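Local coordinates for uncharacterized protein (Vibrio parahaemolyticus, PDB 1ZBP) that is of unknown function but belongs to the ImpE family, probably connected with bacterial type VI secretion, at residues L13-A16 with L17-I21; F47-A50 with D51-M55. All coordinates share one frame; numbering follows the deposited sequence.

In the fold
Each contact joins residues three or four apart within about 2.5 helical turns, and both lie in the helical N-terminal part of the chain, on the same side of its centre. Contact 1, in helix 13-25, closes before contact 2, in helix 47-60, opens; helix 31-44 comes between them in sequence. Their centres are 16 Å apart, and their nearest atoms, about 5 Å apart, do not touch. What joins them is helix 31-44, which receives leucines from contact 1 and Gln53 and Leu54 from contact 2, with Phe37 touched from both. Successive helices thus pack through a shared neighbour, an arrangement consistent with a tetratricopeptide-like helical array preceding the beta-rich remainder of the chain.

Contact 1 of 2, residues L13-A16 with L17-I21; sequences LQQA and LELLI
Leu17 N turns back to Leu13 O at 3.1 Å, with an N-H...O angle of 144°, the first of the alpha-helical (i to i+4) bonds in this part of helix 13-25. Gln14 O accepts from Glu18 N at 3.2 Å, and also receives a weak bond from Leu17 N. The straightest bond of the set runs from Leu19 N to Gln15 O, 3.1 Å long with an angle of 164° at the hydrogen. From Ala16 the pattern slackens: Leu20 N reaches Ala16 O only weakly, at 3.4 Å. Leu17 O takes two bonds, an i to i+3 bond from Leu20 N, as in a 3-10 turn, beside the alpha-helical one from Ile21 N.

The side chains lie close against these carbonyls. Glu18 places CG 3.2 Å from Gln14 O because its first torsion sets CG beside the backbone N (chi1 -46°). The bend at chi2 then folds the carboxylate end back over the same carbonyl, with Glu18 CD 3.6 Å from Gln14 O. Leu17 brings CG to 3.4 Å from Leu13 O, and runs side by side with Gln14, both pointing the same way. Leu20 CG comes to 3.3 Å from Ala16 O.

Leu17 and Leu20 press on Leu40 of helix 31-44, and Leu13 on Ile43 of the same helix. Leu19 instead packs on Trp4 and Ala7 of helix 4-7, while Leu13 also touches helix 216-219, so this part of the helix is held between helices on more than one flank.

Contact 2 of 2, residues F47-A50 with D51-M55; sequences FERA and DEQLM
Asp51 N donates to Phe47 O at 2.8 Å, the shortest bond in this part of helix 47-60, with an N-H...O angle of 158°. Gln53 N meets Arg49 O in much the same way at 2.9 Å. Two more complete the alpha-helical (i to i+4) set: Glu52 N to Glu48 O is longer, at 3.2 Å, and Leu54 N to Ala50 O measures 3.0 Å.

Among side chains, Arg49 and Gln53 carry the contact. Arg49 starts with CG anti to the backbone N (chi1 -176°), then bends at chi2, which swings its guanidinium toward Gln53. There Gln53 NE2 stands over the centre of one guanidinium face, 4.0 Å from Arg49 CZ, with the two planes 36° apart. Leu54 lays CG 3.1 Å from Ala50 O and continues onto Leu71 and Ile38 of the flanking helices.

Asp51 directs its carboxylate elsewhere, to a salt bridge with Arg72 of helix 65-84. The chemistry therefore divides: alpha-helical backbone bonds hold this part of the helix, the Arg49-Gln53 approach is packing, and the charge pair ties this helix to the next.

Contact 1 of 2, residues L13-A16 with L17-I21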
loop_
_atom_site.group_PDB
_atom_site.type_symbol
_atom_site.label_atom_id
_atom_site.label_comp_id
_atom_site.label_asym_id
_atom_site.label_seq_id
_atom_site.Cartn_x
_atom_site.Cartn_y
_atom_site.Cartn_z
ATOM N N LEU A 13 10.309 11.759 11.185
ATOM C CA LEU A 13 8.872 11.583 11.349
ATOM C C LEU A 13 8.438 11.746 12.800
ATOM O O LEU A 13 7.495 12.481 13.081
ATOM C CB LEU A 13 8.440 10.203 10.835
ATOM C CG LEU A 13 6.926 9.984 10.682
ATOM C CD1 LEU A 13 6.370 10.955 9.650
ATOM C CD2 LEU A 13 6.649 8.554 10.258
ATOM N N GLN A 14 9.117 11.073 13.720
ATOM C CA GLN A 14 8.757 11.179 15.126
ATOM C C GLN A 14 8.804 12.631 15.603
ATOM O O GLN A 14 7.858 13.115 16.229
ATOM C CB GLN A 14 9.682 10.317 15.982
ATOM C CG GLN A 14 9.655 8.844 15.616
ATOM C CD GLN A 14 8.244 8.301 15.488
ATOM O OE1 GLN A 14 7.547 8.581 14.511
ATOM N NE2 GLN A 14 7.809 7.532 16.483
ATOM N N GLN A 15 9.901 13.325 15.302
ATOM C CA GLN A 15 10.060 14.725 15.698
ATOM C C GLN A 15 8.961 15.605 15.107
ATOM O O GLN A 15 8.420 16.475 15.788
ATOM C CB GLN A 15 11.441 15.252 15.262
ATOM C CG GLN A 15 11.595 16.781 15.339
ATOM C CD GLN A 15 12.986 17.273 14.937
ATOM O OE1 GLN A 15 13.541 16.845 13.923
ATOM N NE2 GLN A 15 13.539 18.195 15.720
ATOM N N ALA A 16 8.638 15.373 13.837
ATOM C CA ALA A 16 7.606 16.143 13.146
ATOM C C ALA A 16 6.263 16.033 13.866
ATOM O O ALA A 16 5.484 16.989 13.883
ATOM C CB ALA A 16 7.471 15.665 11.700
ATOM N N LEU A 17 6.000 14.869 14.461
ATOM C CA LEU A 17 4.759 14.639 15.192
ATOM C C LEU A 17 4.732 15.452 16.486
ATOM O O LEU A 17 3.712 16.057 16.829
ATOM C CB LEU A 17 4.593 13.145 15.499
ATOM C CG LEU A 17 4.343 12.222 14.297
ATOM C CD1 LEU A 17 4.336 10.764 14.742
ATOM C CD2 LEU A 17 3.016 12.589 13.645
ATOM N N GLU A 18 5.859 15.473 17.194
ATOM C CA GLU A 18 5.980 16.214 18.453
ATOM C C GLU A 18 5.726 17.696 18.222
ATOM O O GLU A 18 5.030 18.344 18.999
ATOM C CB GLU A 18 7.379 16.036 19.054
ATOM C CG GLU A 18 7.889 14.608 19.072
ATOM C CD GLU A 18 6.875 13.628 19.621
ATOM O OE1 GLU A 18 5.824 13.435 18.969
ATOM O OE2 GLU A 18 7.130 13.050 20.703
ATOM N N LEU A 19 6.309 18.230 17.155
ATOM C CA LEU A 19 6.129 19.638 16.827
ATOM C C LEU A 19 4.665 19.966 16.490
ATOM O O LEU A 19 4.262 21.129 16.528
ATOM C CB LEU A 19 7.048 20.046 15.664
ATOM C CG LEU A 19 8.530 20.231 16.005
ATOM C CD1 LEU A 19 9.338 20.488 14.738
ATOM C CD2 LEU A 19 8.685 21.389 16.977
ATOM N N LEU A 20 3.877 18.943 16.169
ATOM C CA LEU A 20 2.471 19.143 15.847
ATOM C C LEU A 20 1.595 18.994 17.086
ATOM O O LEU A 20 0.726 19.828 17.346
ATOM C CB LEU A 20 2.027 18.154 14.768
ATOM C CG LEU A 20 2.565 18.478 13.378
ATOM C CD1 LEU A 20 2.212 17.377 12.390
ATOM C CD2 LEU A 20 1.995 19.808 12.926
ATOM N N ILE A 21 1.823 17.935 17.856
ATOM C CA ILE A 21 1.044 17.702 19.060
ATOM C C ILE A 21 1.133 18.899 19.991
ATOM O O ILE A 21 0.141 19.284 20.606
ATOM C CB ILE A 21 1.535 16.460 19.811
ATOM C CG1 ILE A 21 1.262 15.210 18.974
ATOM C CG2 ILE A 21 0.845 16.371 21.162
ATOM C CD1 ILE A 21 1.768 13.924 19.604
#

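Contact 2 of 2, residues F47-A50 with D51-M55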
loop_
_atom_site.group_PDB
_atom_site.type_symbol
_atom_site.label_atom_id
_atom_site.label_comp_id
_atom_site.label_asym_id
_atom_site.label_seq_id
_atom_site.Cartn_x
_atom_site.Cartn_y
_atom_site.Cartn_z
ATOM N N PHE A 47 -2.802 3.840 13.405
ATOM C CA PHE A 47 -4.163 4.008 12.913
ATOM C C PHE A 47 -5.170 4.317 14.026
ATOM O O PHE A 47 -6.036 5.185 13.869
ATOM C CB PHE A 47 -4.594 2.754 12.141
ATOM C CG PHE A 47 -3.625 2.339 11.069
ATOM C CD1 PHE A 47 -3.249 3.225 10.068
ATOM C CD2 PHE A 47 -3.072 1.067 11.071
ATOM C CE1 PHE A 47 -2.344 2.842 9.085
ATOM C CE2 PHE A 47 -2.163 0.674 10.089
ATOM C CZ PHE A 47 -1.798 1.563 9.100
ATOM N N GLU A 48 -5.057 3.617 15.149
ATOM C CA GLU A 48 -5.979 3.824 16.262
ATOM C C GLU A 48 -6.032 5.307 16.662
ATOM O O GLU A 48 -7.109 5.851 16.905
ATOM C CB GLU A 48 -5.554 2.946 17.443
ATOM C CG GLU A 48 -6.530 2.926 18.607
ATOM C CD GLU A 48 -6.255 1.780 19.575
ATOM O OE1 GLU A 48 -5.098 1.644 20.037
ATOM O OE2 GLU A 48 -7.201 1.015 19.884
ATOM N N ARG A 49 -4.866 5.951 16.700
ATOM C CA ARG A 49 -4.751 7.366 17.049
ATOM C C ARG A 49 -5.298 8.250 15.920
ATOM O O ARG A 49 -6.102 9.155 16.160
ATOM C CB ARG A 49 -3.274 7.703 17.322
ATOM C CG ARG A 49 -2.971 9.131 17.788
ATOM C CD ARG A 49 -3.576 9.422 19.155
ATOM N NE ARG A 49 -3.071 10.672 19.728
ATOM C CZ ARG A 49 -3.539 11.227 20.845
ATOM N NH1 ARG A 49 -4.528 10.642 21.512
ATOM N NH2 ARG A 49 -3.016 12.361 21.297
ATOM N N ALA A 50 -4.855 7.986 14.691
ATOM C CA ALA A 50 -5.301 8.751 13.527
ATOM C C ALA A 50 -6.824 8.784 13.458
ATOM O O ALA A 50 -7.424 9.804 13.129
ATOM C CB ALA A 50 -4.735 8.138 12.241
ATOM N N ASP A 51 -7.443 7.657 13.773
ATOM C CA ASP A 51 -8.888 7.562 13.739
ATOM C C ASP A 51 -9.459 8.439 14.854
ATOM O O ASP A 51 -10.419 9.175 14.640
ATOM C CB ASP A 51 -9.305 6.100 13.894
ATOM C CG ASP A 51 -10.689 5.834 13.366
ATOM O OD1 ASP A 51 -11.025 6.345 12.271
ATOM O OD2 ASP A 51 -11.435 5.093 14.040
ATOM N N GLU A 52 -8.842 8.380 16.033
ATOM C CA GLU A 52 -9.270 9.188 17.174
ATOM C C GLU A 52 -9.285 10.667 16.788
ATOM O O GLU A 52 -10.236 11.384 17.088
ATOM C CB GLU A 52 -8.315 8.979 18.355
ATOM C CG GLU A 52 -8.809 9.529 19.685
ATOM C CD GLU A 52 -10.101 8.880 20.130
ATOM O OE1 GLU A 52 -10.144 7.628 20.190
ATOM O OE2 GLU A 52 -11.072 9.618 20.423
ATOM N N GLN A 53 -8.231 11.122 16.120
ATOM C CA GLN A 53 -8.148 12.518 15.701
ATOM C C GLN A 53 -9.166 12.845 14.605
ATOM O O GLN A 53 -9.663 13.966 14.523
ATOM C CB GLN A 53 -6.732 12.833 15.214
ATOM C CG GLN A 53 -5.669 12.718 16.304
ATOM C CD GLN A 53 -5.807 13.782 17.384
ATOM O OE1 GLN A 53 -5.649 14.976 17.124
ATOM N NE2 GLN A 53 -6.111 13.352 18.601
ATOM N N LEU A 54 -9.470 11.866 13.761
ATOM C CA LEU A 54 -10.435 12.071 12.689
ATOM C C LEU A 54 -11.849 12.201 13.262
ATOM O O LEU A 54 -12.690 12.903 12.707
ATOM C CB LEU A 54 -10.367 10.912 11.684
ATOM C CG LEU A 54 -9.148 10.899 10.755
ATOM C CD1 LEU A 54 -8.929 9.526 10.148
ATOM C CD2 LEU A 54 -9.345 11.952 9.692
HETATM N N MSE A 55 -12.118 11.526 14.374
HETATM C CA MSE A 55 -13.437 11.619 14.980
HETATM C C MSE A 55 -13.592 12.998 15.628
HETATM O O MSE A 55 -14.670 13.594 15.581
HETATM C CB MSE A 55 -13.645 10.507 16.019
HETATM C CG MSE A 55 -13.702 9.091 15.430
HETATM SE SE MSE A 55 -14.390 7.711 16.650
HETATM C CE MSE A 55 -12.736 7.005 17.385
#